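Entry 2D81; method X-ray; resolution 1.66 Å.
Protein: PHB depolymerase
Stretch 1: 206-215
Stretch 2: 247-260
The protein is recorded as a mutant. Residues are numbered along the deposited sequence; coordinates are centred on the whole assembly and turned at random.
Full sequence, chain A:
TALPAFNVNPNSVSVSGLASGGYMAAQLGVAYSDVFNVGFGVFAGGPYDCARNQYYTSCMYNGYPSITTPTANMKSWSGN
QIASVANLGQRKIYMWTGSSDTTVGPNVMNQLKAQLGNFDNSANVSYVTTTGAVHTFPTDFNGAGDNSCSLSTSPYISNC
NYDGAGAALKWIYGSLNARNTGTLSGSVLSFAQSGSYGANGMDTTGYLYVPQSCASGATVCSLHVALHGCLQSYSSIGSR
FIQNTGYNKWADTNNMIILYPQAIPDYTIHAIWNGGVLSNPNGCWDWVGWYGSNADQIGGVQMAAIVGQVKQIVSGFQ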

# COMPACT_ATOMS: atom_id res chain seq x y z
N GLY A 206 10.21 11.76 1.05
CA GLY A 206 8.98 11.19 0.54
C GLY A 206 8.26 12.16 -0.37
O GLY A 206 8.69 13.31 -0.51
N TYR A 207 7.17 11.72 -0.99
CA TYR A 207 6.44 12.56 -1.93
C TYR A 207 4.94 12.50 -1.71
O TYR A 207 4.43 11.56 -1.10
CB TYR A 207 6.76 12.14 -3.37
CG TYR A 207 8.22 12.27 -3.72
CD1 TYR A 207 9.14 11.28 -3.36
CD2 TYR A 207 8.70 13.41 -4.36
CE1 TYR A 207 10.49 11.43 -3.64
CE2 TYR A 207 10.05 13.57 -4.64
CZ TYR A 207 10.94 12.57 -4.27
OH TYR A 207 12.28 12.74 -4.53
N LEU A 208 4.23 13.51 -2.20
CA LEU A 208 2.77 13.48 -2.20
C LEU A 208 2.24 14.31 -3.37
O LEU A 208 2.78 15.37 -3.68
CB LEU A 208 2.20 14.03 -0.88
CG LEU A 208 2.49 15.48 -0.48
CD1 LEU A 208 1.45 15.96 0.52
CD2 LEU A 208 3.89 15.58 0.10
N TYR A 209 1.19 13.80 -4.01
CA TYR A 209 0.53 14.56 -5.05
C TYR A 209 -0.63 15.36 -4.47
O TYR A 209 -1.51 14.79 -3.81
CB TYR A 209 -0.02 13.64 -6.15
CG TYR A 209 -0.73 14.43 -7.21
CD1 TYR A 209 -0.04 15.31 -8.04
CD2 TYR A 209 -2.12 14.39 -7.33
CE1 TYR A 209 -0.70 16.14 -8.94
CE2 TYR A 209 -2.80 15.21 -8.23
CZ TYR A 209 -2.08 16.08 -9.03
OH TYR A 209 -2.73 16.91 -9.91
N VAL A 210 -0.62 16.66 -4.71
CA VAL A 210 -1.65 17.55 -4.18
C VAL A 210 -2.38 18.27 -5.31
O VAL A 210 -1.81 19.14 -5.97
CB VAL A 210 -1.04 18.62 -3.24
CG1 VAL A 210 -2.13 19.55 -2.72
CG2 VAL A 210 -0.32 17.95 -2.07
N PRO A 211 -3.65 17.90 -5.55
CA PRO A 211 -4.44 18.54 -6.61
C PRO A 211 -4.58 20.03 -6.31
O PRO A 211 -4.46 20.44 -5.15
CB PRO A 211 -5.78 17.82 -6.53
CG PRO A 211 -5.41 16.46 -6.00
CD PRO A 211 -4.41 16.81 -4.92
N GLN A 212 -4.84 20.83 -7.33
CA GLN A 212 -5.01 22.27 -7.12
C GLN A 212 -6.07 22.54 -6.06
O GLN A 212 -5.92 23.44 -5.23
CB GLN A 212 -5.41 22.95 -8.44
CG GLN A 212 -5.66 24.44 -8.30
CD GLN A 212 -4.46 25.19 -7.75
OE1 GLN A 212 -3.37 25.15 -8.34
NE2 GLN A 212 -4.64 25.86 -6.62
N SER A 213 -7.15 21.76 -6.07
CA SER A 213 -8.27 21.99 -5.18
C SER A 213 -7.91 21.80 -3.71
O SER A 213 -8.55 22.37 -2.83
CB SER A 213 -9.44 21.07 -5.54
OG SER A 213 -9.06 19.71 -5.40
N CYS A 214 -6.88 20.99 -3.44
CA CYS A 214 -6.48 20.70 -2.07
C CYS A 214 -5.41 21.66 -1.54
O CYS A 214 -5.08 21.63 -0.36
CB CYS A 214 -5.99 19.25 -1.94
SG CYS A 214 -7.29 18.06 -2.40
N ALA A 215 -4.89 22.52 -2.42
CA ALA A 215 -3.76 23.38 -2.07
C ALA A 215 -4.10 24.48 -1.06
O ALA A 215 -3.31 24.76 -0.16
CB ALA A 215 -3.17 24.00 -3.33
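Stretch 2 (247-260) YNKWADTNNMIILY

Stretch 2 of this PHB depolymerase lies along stretch 1 as an antiparallel β-strand, preceded by a helix and turn that pack against Tyr-209 and Pro-211. The shortest polar contact joins side chains: the hydroxyl of Tyr-209 donates to the carboxylate of Asp-252, with OH and OD2 only 2.5 Å apart, a very short hydrogen bond. The CA-to-CB bond of Asp-252 points sideways, and its t rotamer brings the carboxylate in to the phenol.

Four backbone hydrogen bonds hold strand 256-260 against strand 206-210. Tyr-207 and Tyr-260 form one pair, Tyr-260 N to Tyr-207 O at 2.7 Å and Tyr-207 N to Tyr-260 O at 3.2 Å; Tyr-209 and Ile-258 form the next, Tyr-209 N to Ile-258 O at 2.8 Å and Ile-258 N to Tyr-209 O at 3.1 Å. Between them Leu-208 faces Leu-259 as a non-hydrogen-bonded pair, their CA atoms 4.2 Å apart. The strand axes approach to 4.5 Å, with N-to-C directions at 168°, close to exactly antiparallel. A CA-H...O contact from Leu-208 CA to Ile-258 O, 3.1 Å, supplements the ladder.

Beyond the strands, Ser-213 OG donates to Asn-255 OD1 at 2.8 Å. Water 2 ties the same corner together, donating to Ser-213 OG (2.7 Å) and to Asp-252 O (2.6 Å) and accepting from Asn-255 N (2.9 Å). Asn-255, at phi/psi 48/48, follows the type I turn of Ala-251 to Asn-254 and leads into the strand.

The pairing sorts the side chains. Tyr-207, Tyr-209, Ile-258 and Tyr-260 share one face of the sheet, where Tyr-209 CB meets Tyr-260 CE1 at 4.2 Å. The helix comes over the Tyr-209 ring: Asn-248 CB sits above one face, 4.0 Å from the ring centroid, while Ala-251 CB lies at the edge, 4.2 Å from Tyr-209 CD2. Tyr-260 OH donates to Asn-248 OD1 at 2.6 Å, fastening helix to strand within stretch 2. Leu-208 and Leu-259 occupy the other face, with Leu-208 CB 4.2 Å from Leu-259 CD1.

Ile-257 extends the apolar packing, its CG2 lying 4.1 Å from Leu-208 CD1 and its CG1 4.0 Å from Cys-214 CB. Where the pairing ends, the Pro-211 ring fits between the start of the strand and the turn: its CG is 3.0 Å from Met-256 O, a carbonyl left without a polar partner, and 3.5 Å from Ala-251 O.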

# COMPACT_ATOMS: atom_id res chain seq x y z
N TYR A 247 -2.74 6.81 -10.06
CA TYR A 247 -3.50 7.31 -8.91
C TYR A 247 -3.83 8.78 -9.08
O TYR A 247 -4.94 9.22 -8.78
CB TYR A 247 -2.72 7.15 -7.60
CG TYR A 247 -2.53 5.73 -7.12
CD1 TYR A 247 -1.40 5.00 -7.47
CD2 TYR A 247 -3.46 5.13 -6.28
CE1 TYR A 247 -1.19 3.71 -6.99
CE2 TYR A 247 -3.27 3.84 -5.79
CZ TYR A 247 -2.13 3.14 -6.15
OH TYR A 247 -1.92 1.87 -5.66
N ASN A 248 -2.84 9.55 -9.53
CA ASN A 248 -2.97 11.00 -9.54
C ASN A 248 -4.06 11.46 -10.49
O ASN A 248 -4.70 12.48 -10.25
CB ASN A 248 -1.64 11.66 -9.92
CG ASN A 248 -0.53 11.32 -8.95
OD1 ASN A 248 -0.79 10.94 -7.81
ND2 ASN A 248 0.71 11.47 -9.39
N LYS A 249 -4.27 10.71 -11.57
CA LYS A 249 -5.32 11.04 -12.54
C LYS A 249 -6.69 11.09 -11.87
O LYS A 249 -7.51 11.95 -12.17
CB LYS A 249 -5.34 10.00 -13.67
CG LYS A 249 -4.06 9.93 -14.47
CD LYS A 249 -4.16 8.91 -15.58
CE LYS A 249 -2.89 8.87 -16.41
NZ LYS A 249 -2.62 10.18 -17.06
N TRP A 250 -6.93 10.15 -10.96
CA TRP A 250 -8.18 10.09 -10.23
C TRP A 250 -8.23 11.10 -9.08
O TRP A 250 -9.25 11.75 -8.85
CB TRP A 250 -8.43 8.68 -9.69
CG TRP A 250 -8.78 7.70 -10.77
CD1 TRP A 250 -7.92 6.88 -11.45
CD2 TRP A 250 -10.07 7.50 -11.34
NE1 TRP A 250 -8.61 6.18 -12.42
CE2 TRP A 250 -9.93 6.54 -12.37
CE3 TRP A 250 -11.34 8.04 -11.09
CZ2 TRP A 250 -11.01 6.10 -13.14
CZ3 TRP A 250 -12.42 7.60 -11.86
CH2 TRP A 250 -12.24 6.65 -12.87
N ALA A 251 -7.12 11.23 -8.36
CA ALA A 251 -7.04 12.18 -7.26
C ALA A 251 -7.35 13.59 -7.74
O ALA A 251 -8.01 14.36 -7.04
CB ALA A 251 -5.65 12.14 -6.64
N ASP A 252 -6.89 13.91 -8.94
CA ASP A 252 -6.88 15.30 -9.41
C ASP A 252 -8.28 15.88 -9.53
O ASP A 252 -8.47 17.09 -9.39
CB ASP A 252 -6.18 15.41 -10.77
CG ASP A 252 -5.72 16.82 -11.07
OD1 ASP A 252 -5.94 17.31 -12.19
OD2 ASP A 252 -5.12 17.43 -10.17
N THR A 253 -9.26 15.02 -9.78
CA THR A 253 -10.63 15.49 -9.99
C THR A 253 -11.55 15.14 -8.82
O THR A 253 -12.77 15.29 -8.91
CB THR A 253 -11.22 14.89 -11.28
OG1 THR A 253 -11.16 13.45 -11.21
CG2 THR A 253 -10.44 15.37 -12.49
N ASN A 254 -10.96 14.68 -7.72
CA ASN A 254 -11.75 14.18 -6.59
C ASN A 254 -11.25 14.66 -5.23
O ASN A 254 -11.43 13.98 -4.22
CB ASN A 254 -11.78 12.65 -6.63
CG ASN A 254 -12.68 12.11 -7.73
OD1 ASN A 254 -13.90 12.16 -7.61
ND2 ASN A 254 -12.08 11.62 -8.80
N ASN A 255 -10.64 15.84 -5.21
CA ASN A 255 -10.22 16.46 -3.96
C ASN A 255 -9.48 15.46 -3.09
O ASN A 255 -9.76 15.34 -1.90
CB ASN A 255 -11.43 17.00 -3.20
CG ASN A 255 -12.20 18.03 -3.98
OD1 ASN A 255 -11.63 18.98 -4.51
ND2 ASN A 255 -13.52 17.86 -4.05
N MET A 256 -8.53 14.76 -3.69
CA MET A 256 -7.82 13.69 -3.00
C MET A 256 -6.31 13.91 -3.09
O MET A 256 -5.78 14.15 -4.17
CB MET A 256 -8.18 12.34 -3.62
CG MET A 256 -7.61 11.13 -2.89
SD MET A 256 -7.98 9.61 -3.78
CE MET A 256 -9.78 9.54 -3.57
N ILE A 257 -5.64 13.84 -1.95
CA ILE A 257 -4.18 13.85 -1.91
C ILE A 257 -3.68 12.40 -1.93
O ILE A 257 -4.26 11.53 -1.27
CB ILE A 257 -3.67 14.56 -0.63
CG1 ILE A 257 -4.07 16.04 -0.67
CG2 ILE A 257 -2.16 14.41 -0.51
CD1 ILE A 257 -3.70 16.81 0.59
N ILE A 258 -2.63 12.13 -2.70
CA ILE A 258 -2.00 10.82 -2.68
C ILE A 258 -0.63 10.95 -2.02
O ILE A 258 0.23 11.68 -2.52
CB ILE A 258 -1.80 10.24 -4.10
CG1 ILE A 258 -3.10 10.30 -4.91
CG2 ILE A 258 -1.31 8.80 -4.00
CD1 ILE A 258 -4.23 9.44 -4.36
N LEU A 259 -0.43 10.25 -0.91
CA LEU A 259 0.86 10.25 -0.23
C LEU A 259 1.69 9.06 -0.70
O LEU A 259 1.20 7.92 -0.71
CB LEU A 259 0.66 10.17 1.28
CG LEU A 259 1.91 9.95 2.15
CD1 LEU A 259 2.85 11.14 2.03
CD2 LEU A 259 1.49 9.76 3.61
N TYR A 260 2.93 9.32 -1.10
CA TYR A 260 3.83 8.28 -1.58
C TYR A 260 5.08 8.14 -0.71
O TYR A 260 6.11 8.74 -1.02
CB TYR A 260 4.30 8.56 -3.02
CG TYR A 260 3.22 8.59 -4.08
CD1 TYR A 260 2.60 9.80 -4.45
CD2 TYR A 260 2.83 7.43 -4.74
CE1 TYR A 260 1.64 9.83 -5.46
CE2 TYR A 260 1.86 7.45 -5.75
CZ TYR A 260 1.27 8.65 -6.10
OH TYR A 260 0.32 8.68 -7.09
O HOH W 1 -7.87 20.35 -8.61
O HOH W 2 -9.69 17.78 -7.16